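Local coordinates for propionate kinase (Francisella tularensis subsp. tularensis, PDB 3KHY), which probably catalyses the magnesium-dependent, reversible transfer of phosphate from ATP to acetate, giving acetyl phosphate and ADP, at residues Ile293-Ala305 with Ile330-Phe343. Sequence-based numbering, arbitrary orientation.
Sequences IEIFSHRVAKFVA and IRKNIISKLANLGF
The carboxylate of E294 takes a different partner on each oxygen: K337 NZ forms a salt bridge with E294 OE1 at 2.6 Å, coming from above the carboxylate plane, and N333 ND2 donates to E294 OE2 at 2.9 Å in a nearly straight bond, on the syn side but tilted out of that plane. The amide and carboxylate planes stand 46° apart. The ring of polar groups closes within helix 328-337, where K337 NZ also donates to N333 OD1 (2.9 Å), fixing the amide's rotation. K337 runs extended past A301 and over the backbone of H298, CD lying at the imidazole edge, and bends only at its last torsion (chi4 53°) to bring NZ to E294. Its chain is a knob among E294, S297, H298 and A301; S297 reciprocates, seated among I330, N333, I334 and K337. With OG beside its own backbone N, S297 bonds back to I293 O at 2.8 Å, while its CB packs on I334 CG1. Deeper in, I334 CD1 meets V300 and I330 CG2 approaches F296 CE1. Past the helix end, L338 fits against A301 and V304, and L341 CD2 presses tightly on A305 CB at 3.5 Å. H298 NE2 is hydrogen-bonded to Y310 OH of the second subunit. Segments 293-305 and 330-337 cross at -54° in knobs-into-holes packing beside strand 316-320, a helical layer on the nucleotide-binding domain of the acetokinase (ASKHA) fold, F296 and I334 bordering M275 and L201 of the predicted ATP site.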
ATOM      1  N   ILE A 293      -0.965  -6.219 -18.027  1.00 13.20           N
ATOM      2  CA  ILE A 293      -0.954  -4.809 -18.414  1.00 11.81           C
ATOM      3  C   ILE A 293      -2.057  -4.017 -17.706  1.00 10.58           C
ATOM      4  O   ILE A 293      -1.830  -2.880 -17.303  1.00 11.92           O
ATOM      5  CB  ILE A 293      -1.047  -4.647 -19.952  1.00 15.27           C
ATOM      6  CG1 ILE A 293       0.286  -5.048 -20.600  1.00 16.23           C
ATOM      7  CG2 ILE A 293      -1.402  -3.210 -20.343  1.00 14.81           C
ATOM      8  CD1 ILE A 293       0.227  -5.133 -22.128  1.00 16.30           C
ATOM      9  N   GLU A 294      -3.240  -4.618 -17.555  1.00 12.23           N
ATOM     10  CA  GLU A 294      -4.329  -3.982 -16.815  1.00 16.26           C
ATOM     11  C   GLU A 294      -3.923  -3.783 -15.353  1.00 14.51           C
ATOM     12  O   GLU A 294      -4.080  -2.698 -14.806  1.00 11.56           O
ATOM     13  CB  GLU A 294      -5.624  -4.802 -16.884  1.00 11.21           C
ATOM     14  CG  GLU A 294      -6.229  -4.897 -18.291  1.00 19.05           C
ATOM     15  CD  GLU A 294      -6.495  -3.525 -18.880  1.00 18.26           C
ATOM     16  OE1 GLU A 294      -7.361  -2.801 -18.333  1.00 17.84           O
ATOM     17  OE2 GLU A 294      -5.824  -3.166 -19.871  1.00 19.87           O
ATOM     18  N   ILE A 295      -3.405  -4.830 -14.716  1.00 12.79           N
ATOM     19  CA  ILE A 295      -3.002  -4.698 -13.305  1.00 10.36           C
ATOM     20  C   ILE A 295      -1.918  -3.620 -13.161  1.00 10.93           C
ATOM     21  O   ILE A 295      -2.005  -2.743 -12.309  1.00 11.32           O
ATOM     22  CB  ILE A 295      -2.536  -6.045 -12.731  1.00 13.03           C
ATOM     23  CG1 ILE A 295      -3.700  -7.041 -12.739  1.00 12.05           C
ATOM     24  CG2 ILE A 295      -2.022  -5.878 -11.307  1.00 14.37           C
ATOM     25  CD1 ILE A 295      -3.291  -8.456 -12.348  1.00 15.19           C
ATOM     26  N   PHE A 296      -0.899  -3.686 -14.004  1.00 11.33           N
ATOM     27  CA  PHE A 296       0.197  -2.710 -13.984  1.00  9.10           C
ATOM     28  C   PHE A 296      -0.331  -1.288 -14.184  1.00 12.47           C
ATOM     29  O   PHE A 296      -0.044  -0.387 -13.391  1.00 15.44           O
ATOM     30  CB  PHE A 296       1.181  -3.108 -15.087  1.00 10.79           C
ATOM     31  CG  PHE A 296       2.355  -2.177 -15.283  1.00 15.59           C
ATOM     32  CD1 PHE A 296       2.219  -1.006 -16.015  1.00 14.34           C
ATOM     33  CD2 PHE A 296       3.624  -2.544 -14.843  1.00 14.05           C
ATOM     34  CE1 PHE A 296       3.300  -0.176 -16.242  1.00 13.37           C
ATOM     35  CE2 PHE A 296       4.719  -1.720 -15.071  1.00 18.76           C
ATOM     36  CZ  PHE A 296       4.559  -0.534 -15.775  1.00 15.59           C
ATOM     37  N   SER A 297      -1.111  -1.082 -15.241  1.00 10.22           N
ATOM     38  CA  SER A 297      -1.552   0.266 -15.590  1.00 10.64           C
ATOM     39  C   SER A 297      -2.490   0.850 -14.545  1.00 11.55           C
ATOM     40  O   SER A 297      -2.414   2.029 -14.233  1.00 11.19           O
ATOM     41  CB  SER A 297      -2.243   0.275 -16.957  1.00 10.94           C
ATOM     42  OG  SER A 297      -1.373  -0.199 -17.977  1.00 15.23           O
ATOM     43  N   HIS A 298      -3.398   0.024 -14.035  1.00 15.14           N
ATOM     44  CA  HIS A 298      -4.359   0.491 -13.030  1.00 14.57           C
ATOM     45  C   HIS A 298      -3.663   0.918 -11.748  1.00 16.58           C
ATOM     46  O   HIS A 298      -4.038   1.907 -11.113  1.00 12.42           O
ATOM     47  CB  HIS A 298      -5.369  -0.599 -12.718  1.00 10.98           C
ATOM     48  CG  HIS A 298      -6.420  -0.170 -11.749  1.00 18.52           C
ATOM     49  ND1 HIS A 298      -7.423   0.714 -12.088  1.00 31.55           N
ATOM     50  CD2 HIS A 298      -6.619  -0.489 -10.450  1.00 15.45           C
ATOM     51  CE1 HIS A 298      -8.197   0.919 -11.037  1.00 28.21           C
ATOM     52  NE2 HIS A 298      -7.734   0.196 -10.033  1.00 23.93           N
ATOM     53  N   ARG A 299      -2.628   0.181 -11.356  1.00 12.57           N
ATOM     54  CA  ARG A 299      -1.918   0.565 -10.144  1.00 10.88           C
ATOM     55  C   ARG A 299      -1.223   1.919 -10.325  1.00 11.52           C
ATOM     56  O   ARG A 299      -1.287   2.776  -9.431  1.00 12.13           O
ATOM     57  CB  ARG A 299      -0.920  -0.501  -9.680  1.00  9.74           C
ATOM     58  CG  ARG A 299      -0.327  -0.111  -8.320  1.00 19.07           C
ATOM     59  CD  ARG A 299       0.452  -1.208  -7.643  1.00 22.87           C
ATOM     60  NE  ARG A 299      -0.266  -2.483  -7.539  1.00 16.74           N
ATOM     61  CZ  ARG A 299       0.345  -3.609  -7.190  1.00 23.36           C
ATOM     62  NH1 ARG A 299       1.648  -3.570  -6.911  1.00 17.50           N
ATOM     63  NH2 ARG A 299      -0.323  -4.757  -7.128  1.00 18.82           N
ATOM     64  N   VAL A 300      -0.606   2.144 -11.485  1.00  8.75           N
ATOM     65  CA  VAL A 300      -0.006   3.466 -11.731  1.00  9.69           C
ATOM     66  C   VAL A 300      -1.086   4.549 -11.659  1.00 10.50           C
ATOM     67  O   VAL A 300      -0.890   5.598 -11.037  1.00 12.28           O
ATOM     68  CB  VAL A 300       0.689   3.566 -13.117  1.00 11.56           C
ATOM     69  CG1 VAL A 300       1.186   5.016 -13.372  1.00  9.26           C
ATOM     70  CG2 VAL A 300       1.837   2.557 -13.228  1.00 16.84           C
ATOM     71  N   ALA A 301      -2.220   4.309 -12.316  1.00 12.24           N
ATOM     72  CA  ALA A 301      -3.312   5.277 -12.289  1.00 10.75           C
ATOM     73  C   ALA A 301      -3.813   5.549 -10.870  1.00 12.89           C
ATOM     74  O   ALA A 301      -4.092   6.696 -10.529  1.00 13.89           O
ATOM     75  CB  ALA A 301      -4.462   4.833 -13.191  1.00 11.46           C
ATOM     76  N   LYS A 302      -3.924   4.506 -10.037  1.00 11.78           N
ATOM     77  CA  LYS A 302      -4.334   4.700  -8.646  1.00 13.95           C
ATOM     78  C   LYS A 302      -3.375   5.594  -7.837  1.00 14.93           C
ATOM     79  O   LYS A 302      -3.826   6.415  -7.029  1.00  9.93           O
ATOM     80  CB  LYS A 302      -4.553   3.355  -7.929  1.00 12.09           C
ATOM     81  CG  LYS A 302      -5.940   2.777  -8.199  1.00 17.98           C
ATOM     82  CD  LYS A 302      -6.149   1.437  -7.541  1.00 22.79           C
ATOM     83  CE  LYS A 302      -6.218   1.565  -6.029  1.00 24.32           C
ATOM     84  NZ  LYS A 302      -6.440   0.218  -5.445  1.00 24.05           N
ATOM     85  N   PHE A 303      -2.071   5.425  -8.047  1.00 13.50           N
ATOM     86  CA  PHE A 303      -1.082   6.262  -7.378  1.00 17.04           C
ATOM     87  C   PHE A 303      -1.158   7.705  -7.884  1.00 18.10           C
ATOM     88  O   PHE A 303      -1.092   8.642  -7.106  1.00 14.82           O
ATOM     89  CB  PHE A 303       0.343   5.705  -7.548  1.00 11.73           C
ATOM     90  CG  PHE A 303       0.760   4.744  -6.455  1.00 13.36           C
ATOM     91  CD1 PHE A 303       1.421   5.200  -5.319  1.00 15.38           C
ATOM     92  CD2 PHE A 303       0.458   3.394  -6.552  1.00 16.23           C
ATOM     93  CE1 PHE A 303       1.782   4.323  -4.309  1.00 16.92           C
ATOM     94  CE2 PHE A 303       0.833   2.508  -5.556  1.00 19.90           C
ATOM     95  CZ  PHE A 303       1.497   2.974  -4.432  1.00 15.85           C
ATOM     96  N   VAL A 304      -1.269   7.882  -9.196  1.00 13.96           N
ATOM     97  CA  VAL A 304      -1.422   9.214  -9.749  1.00 14.43           C
ATOM     98  C   VAL A 304      -2.613   9.895  -9.095  1.00 15.50           C
ATOM     99  O   VAL A 304      -2.504  11.014  -8.602  1.00 12.82           O
ATOM    100  CB  VAL A 304      -1.671   9.172 -11.262  1.00 14.15           C
ATOM    101  CG1 VAL A 304      -2.055  10.565 -11.761  1.00 18.09           C
ATOM    102  CG2 VAL A 304      -0.426   8.652 -11.985  1.00 12.00           C
ATOM    103  N   ALA A 305      -3.755   9.214  -9.097  1.00 10.23           N
ATOM    104  CA  ALA A 305      -4.966   9.762  -8.476  1.00 17.71           C
ATOM    105  C   ALA A 305      -4.747  10.126  -7.010  1.00 18.14           C
ATOM    106  O   ALA A 305      -5.191  11.194  -6.541  1.00 14.10           O
ATOM    107  CB  ALA A 305      -6.131   8.781  -8.609  1.00 13.22           C
ATOM    108  N   ILE A 330       1.406   1.579 -23.329  1.00 13.98           N
ATOM    109  CA  ILE A 330       1.279   1.572 -21.880  1.00 12.79           C
ATOM    110  C   ILE A 330       0.861   2.942 -21.334  1.00 13.62           C
ATOM    111  O   ILE A 330       0.015   3.037 -20.454  1.00 12.58           O
ATOM    112  CB  ILE A 330       2.593   1.146 -21.194  1.00 14.47           C
ATOM    113  CG1 ILE A 330       2.964  -0.277 -21.599  1.00 14.99           C
ATOM    114  CG2 ILE A 330       2.455   1.268 -19.688  1.00 12.53           C
ATOM    115  CD1 ILE A 330       1.915  -1.309 -21.287  1.00 13.39           C
ATOM    116  N   ARG A 331       1.462   4.000 -21.855  1.00  9.71           N
ATOM    117  CA  ARG A 331       1.046   5.342 -21.477  1.00 10.05           C
ATOM    118  C   ARG A 331      -0.429   5.563 -21.844  1.00 10.96           C
ATOM    119  O   ARG A 331      -1.188   6.122 -21.065  1.00 11.29           O
ATOM    120  CB  ARG A 331       1.934   6.380 -22.182  1.00 14.77           C
ATOM    121  CG  ARG A 331       3.415   6.362 -21.749  1.00  8.85           C
ATOM    122  CD  ARG A 331       4.145   7.620 -22.275  1.00 10.54           C
ATOM    123  NE  ARG A 331       4.087   7.691 -23.745  1.00 13.39           N
ATOM    124  CZ  ARG A 331       5.107   7.488 -24.574  1.00 13.11           C
ATOM    125  NH1 ARG A 331       6.328   7.205 -24.121  1.00 15.07           N
ATOM    126  NH2 ARG A 331       4.906   7.585 -25.885  1.00 15.50           N
ATOM    127  N   LYS A 332      -0.825   5.121 -23.038  1.00 10.76           N
ATOM    128  CA  LYS A 332      -2.216   5.255 -23.470  1.00 15.32           C
ATOM    129  C   LYS A 332      -3.159   4.535 -22.493  1.00 14.40           C
ATOM    130  O   LYS A 332      -4.224   5.032 -22.146  1.00 15.07           O
ATOM    131  CB  LYS A 332      -2.385   4.689 -24.878  1.00 13.64           C
ATOM    132  CG  LYS A 332      -3.839   4.505 -25.319  1.00 20.06           C
ATOM    133  CD  LYS A 332      -3.909   3.871 -26.707  1.00 31.30           C
ATOM    134  CE  LYS A 332      -5.343   3.764 -27.203  1.00 44.15           C
ATOM    135  NZ  LYS A 332      -5.442   3.012 -28.494  1.00 51.80           N
ATOM    136  N   ASN A 333      -2.748   3.356 -22.052  1.00 14.82           N
ATOM    137  CA  ASN A 333      -3.579   2.562 -21.174  1.00 16.25           C
ATOM    138  C   ASN A 333      -3.709   3.270 -19.826  1.00 13.49           C
ATOM    139  O   ASN A 333      -4.806   3.425 -19.294  1.00 12.71           O
ATOM    140  CB  ASN A 333      -2.987   1.162 -21.006  1.00 14.43           C
ATOM    141  CG  ASN A 333      -3.909   0.225 -20.248  1.00 21.34           C
ATOM    142  OD1 ASN A 333      -4.412   0.559 -19.171  1.00 17.34           O
ATOM    143  ND2 ASN A 333      -4.134  -0.958 -20.805  1.00 17.21           N
ATOM    144  N   ILE A 334      -2.587   3.728 -19.286  1.00 12.75           N
ATOM    145  CA  ILE A 334      -2.620   4.443 -18.012  1.00 14.36           C
ATOM    146  C   ILE A 334      -3.497   5.704 -18.073  1.00 12.80           C
ATOM    147  O   ILE A 334      -4.303   5.954 -17.184  1.00 14.03           O
ATOM    148  CB  ILE A 334      -1.199   4.785 -17.549  1.00 11.81           C
ATOM    149  CG1 ILE A 334      -0.464   3.484 -17.184  1.00 13.46           C
ATOM    150  CG2 ILE A 334      -1.229   5.729 -16.356  1.00 13.91           C
ATOM    151  CD1 ILE A 334       1.038   3.661 -17.002  1.00 10.87           C
ATOM    152  N   ILE A 335      -3.345   6.502 -19.123  1.00 14.62           N
ATOM    153  CA  ILE A 335      -4.124   7.738 -19.234  1.00 13.90           C
ATOM    154  C   ILE A 335      -5.609   7.425 -19.432  1.00 14.83           C
ATOM    155  O   ILE A 335      -6.497   8.117 -18.914  1.00 16.34           O
ATOM    156  CB  ILE A 335      -3.569   8.623 -20.369  1.00 14.03           C
ATOM    157  CG1 ILE A 335      -2.141   9.062 -20.026  1.00 11.91           C
ATOM    158  CG2 ILE A 335      -4.478   9.826 -20.634  1.00 15.62           C
ATOM    159  CD1 ILE A 335      -2.013   9.776 -18.687  1.00 14.58           C
ATOM    160  N   SER A 336      -5.882   6.365 -20.182  1.00 15.77           N
ATOM    161  CA  SER A 336      -7.247   5.873 -20.331  1.00 18.34           C
ATOM    162  C   SER A 336      -7.908   5.683 -18.964  1.00 19.86           C
ATOM    163  O   SER A 336      -9.066   6.060 -18.753  1.00 20.33           O
ATOM    164  CB  SER A 336      -7.239   4.543 -21.088  1.00 24.75           C
ATOM    165  OG  SER A 336      -8.557   4.102 -21.320  1.00 33.67           O
ATOM    166  N   LYS A 337      -7.165   5.111 -18.025  1.00 14.54           N
ATOM    167  CA  LYS A 337      -7.728   4.834 -16.705  1.00 16.53           C
ATOM    168  C   LYS A 337      -7.876   6.094 -15.851  1.00 15.67           C
ATOM    169  O   LYS A 337      -8.510   6.067 -14.804  1.00 16.22           O
ATOM    170  CB  LYS A 337      -6.899   3.755 -15.996  1.00 19.51           C
ATOM    171  CG  LYS A 337      -7.112   2.375 -16.637  1.00 17.31           C
ATOM    172  CD  LYS A 337      -6.202   1.298 -16.076  1.00 16.65           C
ATOM    173  CE  LYS A 337      -6.693  -0.097 -16.496  1.00 17.72           C
ATOM    174  NZ  LYS A 337      -6.888  -0.249 -17.980  1.00 14.52           N
ATOM    175  N   LEU A 338      -7.273   7.191 -16.304  1.00 14.98           N
ATOM    176  CA  LEU A 338      -7.320   8.461 -15.586  1.00 10.96           C
ATOM    177  C   LEU A 338      -8.337   9.430 -16.213  1.00 17.89           C
ATOM    178  O   LEU A 338      -8.351  10.613 -15.901  1.00 19.02           O
ATOM    179  CB  LEU A 338      -5.936   9.110 -15.556  1.00 10.43           C
ATOM    180  CG  LEU A 338      -4.950   8.417 -14.601  1.00 12.03           C
ATOM    181  CD1 LEU A 338      -3.501   8.798 -14.927  1.00 16.54           C
ATOM    182  CD2 LEU A 338      -5.275   8.707 -13.138  1.00 12.31           C
ATOM    183  N   ALA A 339      -9.204   8.907 -17.068  1.00 16.58           N
ATOM    184  CA  ALA A 339     -10.191   9.736 -17.759  1.00 22.46           C
ATOM    185  C   ALA A 339     -11.038  10.584 -16.798  1.00 23.85           C
ATOM    186  O   ALA A 339     -11.286  11.755 -17.062  1.00 20.19           O
ATOM    187  CB  ALA A 339     -11.086   8.872 -18.650  1.00 21.01           C
ATOM    188  N   ASN A 340     -11.477  10.004 -15.683  1.00 18.91           N
ATOM    189  CA  ASN A 340     -12.364  10.738 -14.775  1.00 19.80           C
ATOM    190  C   ASN A 340     -11.661  11.857 -14.015  1.00 22.19           C
ATOM    191  O   ASN A 340     -12.309  12.664 -13.338  1.00 22.38           O
ATOM    192  CB  ASN A 340     -13.069   9.795 -13.794  1.00 16.52           C
ATOM    193  CG  ASN A 340     -14.013   8.837 -14.491  1.00 22.50           C
ATOM    194  OD1 ASN A 340     -14.711   9.215 -15.435  1.00 22.03           O
ATOM    195  ND2 ASN A 340     -14.053   7.590 -14.017  1.00 17.89           N
ATOM    196  N   LEU A 341     -10.335  11.910 -14.129  1.00 15.88           N
ATOM    197  CA  LEU A 341      -9.563  12.943 -13.450  1.00 18.03           C
ATOM    198  C   LEU A 341      -9.064  14.041 -14.393  1.00 20.23           C
ATOM    199  O   LEU A 341      -8.182  14.815 -14.026  1.00 21.33           O
ATOM    200  CB  LEU A 341      -8.361  12.330 -12.727  1.00 18.30           C
ATOM    201  CG  LEU A 341      -8.563  11.759 -11.322  1.00 30.24           C
ATOM    202  CD1 LEU A 341      -9.603  10.671 -11.333  1.00 34.13           C
ATOM    203  CD2 LEU A 341      -7.244  11.231 -10.775  1.00 25.04           C
ATOM    204  N   GLY A 342      -9.607  14.104 -15.601  1.00 19.31           N
ATOM    205  CA  GLY A 342      -9.244  15.176 -16.513  1.00 21.79           C
ATOM    206  C   GLY A 342      -7.921  14.989 -17.246  1.00 21.70           C
ATOM    207  O   GLY A 342      -7.258  15.972 -17.571  1.00 18.06           O
ATOM    208  N   PHE A 343      -7.536  13.735 -17.495  1.00 18.32           N
ATOM    209  CA  PHE A 343      -6.385  13.413 -18.341  1.00 16.45           C
ATOM    210  C   PHE A 343      -6.872  12.834 -19.660  1.00 20.73           C
ATOM    211  O   PHE A 343      -7.743  11.959 -19.682  1.00 15.69           O
ATOM    212  CB  PHE A 343      -5.462  12.375 -17.669  1.00 15.41           C
ATOM    213  CG  PHE A 343      -4.785  12.872 -16.413  1.00 16.16           C
ATOM    214  CD1 PHE A 343      -5.404  12.747 -15.180  1.00 11.99           C
ATOM    215  CD2 PHE A 343      -3.525  13.452 -16.473  1.00 17.23           C
ATOM    216  CE1 PHE A 343      -4.784  13.200 -14.014  1.00 15.96           C
ATOM    217  CE2 PHE A 343      -2.902  13.919 -15.318  1.00 14.14           C
ATOM    218  CZ  PHE A 343      -3.530  13.786 -14.087  1.00 16.95           C
TER